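Local coordinates for THA8 RNA binding protein (Brachypodium distachyon, PDB 4N2Q) that binds RNA, including Zm4 RNA, and is probably a sequence-specific mRNA-binding pentatricopeptide-repeat protein, at the interface of chains A and B. Coordinates in Å, arbitrary orientation; residue numbers count along the deposited sequence, not the author numbering. Chains: chain A/B, THA8 RNA binding protein.

Contact 1: the interface of chains A and B. Residues chain A 204, 208, 230, 234; chain B 96, 98, 129, 132.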
ATOM      1  N   GLU A 204      -2.547  -5.686  -1.770  1.00 69.89           N
ATOM      2  CA  GLU A 204      -2.451  -4.816  -0.613  1.00 73.85           C
ATOM      3  C   GLU A 204      -2.127  -3.370  -1.012  1.00 74.39           C
ATOM      4  O   GLU A 204      -2.691  -2.427  -0.475  1.00 87.00           O
ATOM      5  CB  GLU A 204      -1.394  -5.364   0.348  1.00 70.82           C
ATOM      6  CG  GLU A 204      -1.842  -6.624   1.065  1.00 69.83           C
ATOM      7  CD  GLU A 204      -0.682  -7.487   1.533  1.00 82.96           C
ATOM      8  OE1 GLU A 204       0.047  -7.995   0.659  1.00 89.07           O
ATOM      9  OE2 GLU A 204      -0.500  -7.675   2.769  1.00 78.09           O
ATOM     10  N   ARG A 208      -4.286  -0.189   0.321  1.00 71.60           N
ATOM     11  CA  ARG A 208      -3.638   0.897   1.093  1.00 79.74           C
ATOM     12  C   ARG A 208      -3.768   2.245   0.425  1.00 77.01           C
ATOM     13  O   ARG A 208      -4.000   3.266   1.070  1.00 82.33           O
ATOM     14  CB  ARG A 208      -2.154   0.591   1.352  1.00 84.92           C
ATOM     15  CG  ARG A 208      -1.935  -0.767   2.038  1.00103.63           C
ATOM     16  CD  ARG A 208      -2.753  -0.948   3.318  1.00 99.97           C
ATOM     17  NE  ARG A 208      -1.942  -0.698   4.501  1.00102.66           N
ATOM     18  CZ  ARG A 208      -1.114  -1.590   5.036  1.00107.15           C
ATOM     19  NH1 ARG A 208      -0.996  -2.806   4.496  1.00113.67           N
ATOM     20  NH2 ARG A 208      -0.411  -1.268   6.118  1.00 94.90           N
ATOM     21  N   LEU A 230      -9.937  -5.147   2.482  1.00 71.36           N
ATOM     22  CA  LEU A 230      -8.577  -5.526   2.772  1.00 72.38           C
ATOM     23  C   LEU A 230      -8.536  -6.623   3.828  1.00 74.90           C
ATOM     24  O   LEU A 230      -7.757  -7.579   3.724  1.00 75.40           O
ATOM     25  CB  LEU A 230      -7.771  -4.298   3.233  1.00 75.17           C
ATOM     26  CG  LEU A 230      -6.354  -4.567   3.762  1.00 74.30           C
ATOM     27  CD1 LEU A 230      -5.444  -5.173   2.713  1.00 73.17           C
ATOM     28  CD2 LEU A 230      -5.754  -3.265   4.247  1.00 74.01           C
ATOM     29  N   GLU A 234      -6.790 -10.186   3.481  1.00 77.38           N
ATOM     30  CA  GLU A 234      -5.813 -10.676   4.448  1.00 80.21           C
ATOM     31  C   GLU A 234      -6.242 -12.005   5.051  1.00 81.26           C
ATOM     32  O   GLU A 234      -5.437 -12.905   5.251  1.00 79.02           O
ATOM     33  CB  GLU A 234      -5.593  -9.637   5.560  1.00 78.50           C
ATOM     34  CG  GLU A 234      -4.913  -8.350   5.111  1.00 81.53           C
ATOM     35  CD  GLU A 234      -3.464  -8.539   4.656  1.00 78.12           C
ATOM     36  OE1 GLU A 234      -2.971  -9.687   4.642  1.00 79.70           O
ATOM     37  OE2 GLU A 234      -2.803  -7.531   4.325  1.00 75.37           O
TER
ATOM     38  N   GLY B  96       3.207  -1.469   1.439  1.00 84.00           N
ATOM     39  CA  GLY B  96       1.925  -1.984   1.924  1.00 76.26           C
ATOM     40  C   GLY B  96       1.755  -3.473   1.710  1.00 79.50           C
ATOM     41  O   GLY B  96       0.732  -4.041   2.098  1.00 80.14           O
ATOM     42  N   TRP B  98       2.218  -6.227   3.140  1.00 73.30           N
ATOM     43  CA  TRP B  98       2.531  -6.791   4.465  1.00 73.78           C
ATOM     44  C   TRP B  98       2.707  -8.314   4.416  1.00 68.36           C
ATOM     45  O   TRP B  98       3.672  -8.856   4.959  1.00 74.04           O
ATOM     46  CB  TRP B  98       1.419  -6.411   5.441  1.00 82.29           C
ATOM     47  CG  TRP B  98       1.836  -6.404   6.873  1.00 82.36           C
ATOM     48  CD1 TRP B  98       2.720  -5.543   7.453  1.00 83.74           C
ATOM     49  CD2 TRP B  98       1.361  -7.259   7.925  1.00 83.00           C
ATOM     50  NE1 TRP B  98       2.848  -5.826   8.787  1.00 84.07           N
ATOM     51  CE2 TRP B  98       2.024  -6.870   9.108  1.00 86.80           C
ATOM     52  CE3 TRP B  98       0.458  -8.335   7.981  1.00 84.49           C
ATOM     53  CZ2 TRP B  98       1.819  -7.524  10.337  1.00 85.74           C
ATOM     54  CZ3 TRP B  98       0.263  -8.989   9.209  1.00 76.78           C
ATOM     55  CH2 TRP B  98       0.939  -8.581  10.357  1.00 79.54           C
ATOM     56  N   PRO B 129      -1.907  -3.618   8.871  1.00 61.59           N
ATOM     57  CA  PRO B 129      -3.179  -2.916   8.561  1.00 67.51           C
ATOM     58  C   PRO B 129      -4.093  -2.738   9.787  1.00 73.20           C
ATOM     59  O   PRO B 129      -4.356  -3.690  10.527  1.00 78.30           O
ATOM     60  CB  PRO B 129      -3.864  -3.817   7.517  1.00 63.73           C
ATOM     61  CG  PRO B 129      -2.886  -4.875   7.132  1.00 62.95           C
ATOM     62  CD  PRO B 129      -1.743  -4.870   8.115  1.00 66.92           C
ATOM     63  N   ASP B 132      -8.168  -4.879  11.196  1.00 81.79           N
ATOM     64  CA  ASP B 132      -7.950  -6.083  10.405  1.00 83.79           C
ATOM     65  C   ASP B 132      -7.790  -7.289  11.337  1.00 85.21           C
ATOM     66  O   ASP B 132      -6.669  -7.620  11.747  1.00 83.23           O
ATOM     67  CB  ASP B 132      -6.664  -5.909   9.572  1.00 80.90           C
ATOM     68  CG  ASP B 132      -6.791  -6.435   8.186  1.00 78.48           C
ATOM     69  OD1 ASP B 132      -7.079  -5.594   7.273  1.00 80.32           O
ATOM     70  OD2 ASP B 132      -6.610  -7.673   8.024  1.00 75.93           O
TER

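Contact 2: the interface of chains A and B. Residues chain A 233, 236-237; chain B 64, 66, 99.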
ATOM      1  N   TRP A 233      -9.341  -9.823   2.363  1.00 87.74           N
ATOM      2  CA  TRP A 233      -8.202 -10.252   1.548  1.00 81.40           C
ATOM      3  C   TRP A 233      -7.159 -10.902   2.422  1.00 82.01           C
ATOM      4  O   TRP A 233      -6.724 -12.036   2.163  1.00 77.34           O
ATOM      5  CB  TRP A 233      -7.603  -9.049   0.817  1.00 85.51           C
ATOM      6  CG  TRP A 233      -6.587  -9.409  -0.218  1.00 79.43           C
ATOM      7  CD1 TRP A 233      -6.796  -9.556  -1.567  1.00 77.17           C
ATOM      8  CD2 TRP A 233      -5.194  -9.681   0.002  1.00 78.41           C
ATOM      9  NE1 TRP A 233      -5.623  -9.914  -2.187  1.00 75.12           N
ATOM     10  CE2 TRP A 233      -4.623  -9.983  -1.250  1.00 76.85           C
ATOM     11  CE3 TRP A 233      -4.372  -9.696   1.135  1.00 78.38           C
ATOM     12  CZ2 TRP A 233      -3.267 -10.289  -1.397  1.00 76.57           C
ATOM     13  CZ3 TRP A 233      -3.022  -9.997   0.976  1.00 77.09           C
ATOM     14  CH2 TRP A 233      -2.490 -10.291  -0.271  1.00 77.03           C
ATOM     15  N   ARG A 236      -7.584 -14.337   3.750  1.00 93.86           N
ATOM     16  CA  ARG A 236      -7.413 -15.458   2.827  1.00 87.06           C
ATOM     17  C   ARG A 236      -5.990 -15.671   2.349  1.00 90.45           C
ATOM     18  O   ARG A 236      -5.673 -16.737   1.796  1.00 90.53           O
ATOM     19  CB  ARG A 236      -8.305 -15.266   1.630  1.00 88.51           C
ATOM     20  CG  ARG A 236      -9.779 -15.089   1.983  1.00102.09           C
ATOM     21  CD  ARG A 236     -10.617 -14.738   0.755  1.00105.82           C
ATOM     22  NE  ARG A 236     -10.003 -13.654  -0.031  1.00111.40           N
ATOM     23  CZ  ARG A 236     -10.673 -12.671  -0.629  1.00113.74           C
ATOM     24  NH1 ARG A 236     -10.015 -11.737  -1.309  1.00 98.76           N
ATOM     25  NH2 ARG A 236     -11.994 -12.604  -0.549  1.00126.47           N
ATOM     26  N   HIS A 237      -5.123 -14.684   2.551  1.00 85.39           N
ATOM     27  CA  HIS A 237      -3.722 -14.835   2.117  1.00 88.80           C
ATOM     28  C   HIS A 237      -2.744 -14.955   3.263  1.00 83.20           C
ATOM     29  O   HIS A 237      -1.641 -15.511   3.115  1.00 98.90           O
ATOM     30  CB  HIS A 237      -3.324 -13.671   1.184  1.00 91.80           C
ATOM     31  CG  HIS A 237      -4.172 -13.585  -0.048  1.00 84.86           C
ATOM     32  ND1 HIS A 237      -5.426 -13.017  -0.038  1.00 96.24           N
ATOM     33  CD2 HIS A 237      -3.973 -14.030  -1.311  1.00 91.28           C
ATOM     34  CE1 HIS A 237      -5.957 -13.100  -1.244  1.00 93.88           C
ATOM     35  NE2 HIS A 237      -5.097 -13.714  -2.034  1.00 97.16           N
TER
ATOM     36  N   ARG B  64      -1.566 -15.225  -6.584  1.00125.31           N
ATOM     37  CA  ARG B  64      -1.686 -14.563  -5.278  1.00124.31           C
ATOM     38  C   ARG B  64      -1.669 -15.546  -4.106  1.00120.31           C
ATOM     39  O   ARG B  64      -1.419 -15.139  -2.967  1.00112.24           O
ATOM     40  CB  ARG B  64      -2.972 -13.738  -5.212  1.00124.77           C
ATOM     41  CG  ARG B  64      -3.191 -12.792  -6.378  1.00119.74           C
ATOM     42  CD  ARG B  64      -2.356 -11.519  -6.272  1.00112.29           C
ATOM     43  NE  ARG B  64      -2.773 -10.583  -7.319  1.00114.30           N
ATOM     44  CZ  ARG B  64      -2.198  -9.417  -7.597  1.00107.72           C
ATOM     45  NH1 ARG B  64      -1.151  -8.982  -6.904  1.00122.68           N
ATOM     46  NH2 ARG B  64      -2.678  -8.679  -8.585  1.00 95.93           N
ATOM     47  N   PRO B  66      -0.991 -17.945  -1.118  1.00127.79           N
ATOM     48  CA  PRO B  66       0.141 -17.982  -0.170  1.00131.88           C
ATOM     49  C   PRO B  66       1.118 -19.150  -0.344  1.00138.06           C
ATOM     50  O   PRO B  66       2.306 -18.985  -0.047  1.00145.26           O
ATOM     51  CB  PRO B  66      -0.534 -18.067   1.215  1.00128.17           C
ATOM     52  CG  PRO B  66      -1.920 -18.488   0.943  1.00127.70           C
ATOM     53  CD  PRO B  66      -2.283 -17.947  -0.414  1.00124.90           C
ATOM     54  N   SER B  99       1.779  -9.000   3.755  1.00 65.55           N
ATOM     55  CA  SER B  99       1.864 -10.457   3.613  1.00 76.05           C
ATOM     56  C   SER B  99       3.170 -10.874   2.968  1.00 74.78           C
ATOM     57  O   SER B  99       3.708 -11.927   3.273  1.00 87.49           O
ATOM     58  CB  SER B  99       0.687 -11.031   2.797  1.00 78.99           C
ATOM     59  OG  SER B  99       0.826 -10.793   1.402  1.00 77.20           O
TER

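Contact 1: the interface of chains A and B
A:Leu230 sets its CD2 methyl against CB of B:Pro129, 3.8 Å away, the leucine branch running across the pyrrolidine ring at about a right angle. This apolar touch lies at the middle of a patch that is otherwise rich in charged groups. B:Asp132 also crosses A:Leu230 at roughly a right angle, with carboxylate OD1 3.7 Å from the branch carbon CG. Its other oxygen, OD2, meets the aliphatic stem of A:Glu234, 3.4 Å from CG. The bend of A:Glu234 at its second torsion (chi2 -66°) swings the carboxylate away from B:Asp132, leaving 5.3 Å between OE2 of the glutamate and OD2 of the aspartate. The two carboxylate planes stand 80° apart, and like charges this near may favour protonation of one of the acids. OE2 of A:Glu234 faces CG of B:Pro129 instead. On the other flank of the proline, the chain of A:Arg208, bent at chi2 and chi3, presents a face of its guanidinium to CA of B:Pro129, 4.0 Å above the plane. Its NH1 lies 3.2 Å from the carbonyl oxygen of B:Gly96. B:Pro129 is backed within chain B by B:Trp98, its CD over the rim of one indole face, while A:Leu230 meets it from the far side. A:Glu204 reaches out in an extended chain toward the start of the helix headed by B:Trp98, its carboxylate turned 85° from the indole plane. OE2 is near the backbone N of B:Trp98, but the N-H points elsewhere, so any attraction is probably electrostatic, toward the positive helix end. B:Gly96 has a positive phi, a backbone shape easily taken by glycine. In the fold, chain A contributes helices 204-216 and 220-237, near its C-terminal end, and chain B the loops before helices 98-110 and 133-151 with the first residue of helix 98-110.

Contact 2: the interface of chains A and B
The indole of A:Trp233 presents its rim to B:Ser99, whose hydroxyl OG lies in the ring plane, 3.7 Å from CH2. One face of this indole is covered from within chain A: ND1 of A:His237 sits 3.3 Å above the plane, over the ring centre. The imidazole in turn has CE2 of A:Trp233 over one face, offset toward the rim, so the two rings lie nearly parallel. At the imidazole edge, in its plane, come the backbone carbons of A:Trp233 and B:Arg64. CD2 points across the interface to the carbonyl oxygen of B:Arg64, 3.2 Å away, while NE2 has CB of the same arginine 3.8 Å off. The opposite side of the imidazole rim is fixed by a hydrogen bond from ND1 to the carbonyl oxygen of A:Trp233, 2.7 Å long and almost straight. The donor keeps to the imidazole plane but comes from above the carbonyl plane, 40° out of it, and hence not along a lone pair. Edge bond and covered face together restrict rotation of the ring. B:Arg64 bends at its second torsion (chi2 -78°), carrying the guanidinium away from the imidazole and at 90° to it. Replacing A:His237 with an alanine would probably leave the B:Arg64 carbonyl without its ring-edge neighbour and take the imidazole from one face of A:Trp233, leaving that indole freer to shift against B:Ser99. Below the rings, CB of B:Pro66 packs 3.4 Å from the backbone oxygen of A:His237. A:Arg236 turns its guanidinium back along its own helix, a face toward the backbone N of A:Trp233, and borders B:Pro66 mainly through its backbone. The site takes the last turn of helix 220-237 in chain A and sets it against the loop residue B:Arg64, the first residue of helix 66-76 and the first turn of helix 98-110 in chain B.

The C-alpha centres of contact 1 and contact 2 lie about 10 Å apart, so they are neighbouring patches of one interface. Both draw on helix 220-237 of chain A, with A:Trp233 and A:Glu234 adjacent in sequence, and on the start of helix 98-110 of chain B, where B:Trp98 and B:Ser99 divide between them. Contact 1 adds helix 204-216, and contact 2 the B:Arg64 to B:Pro66 segment. C-terminal helices of one copy thus meet more N-terminal elements of the other, without exact two-fold symmetry. This may reflect self-association of the protein, although the structure alone does not establish that.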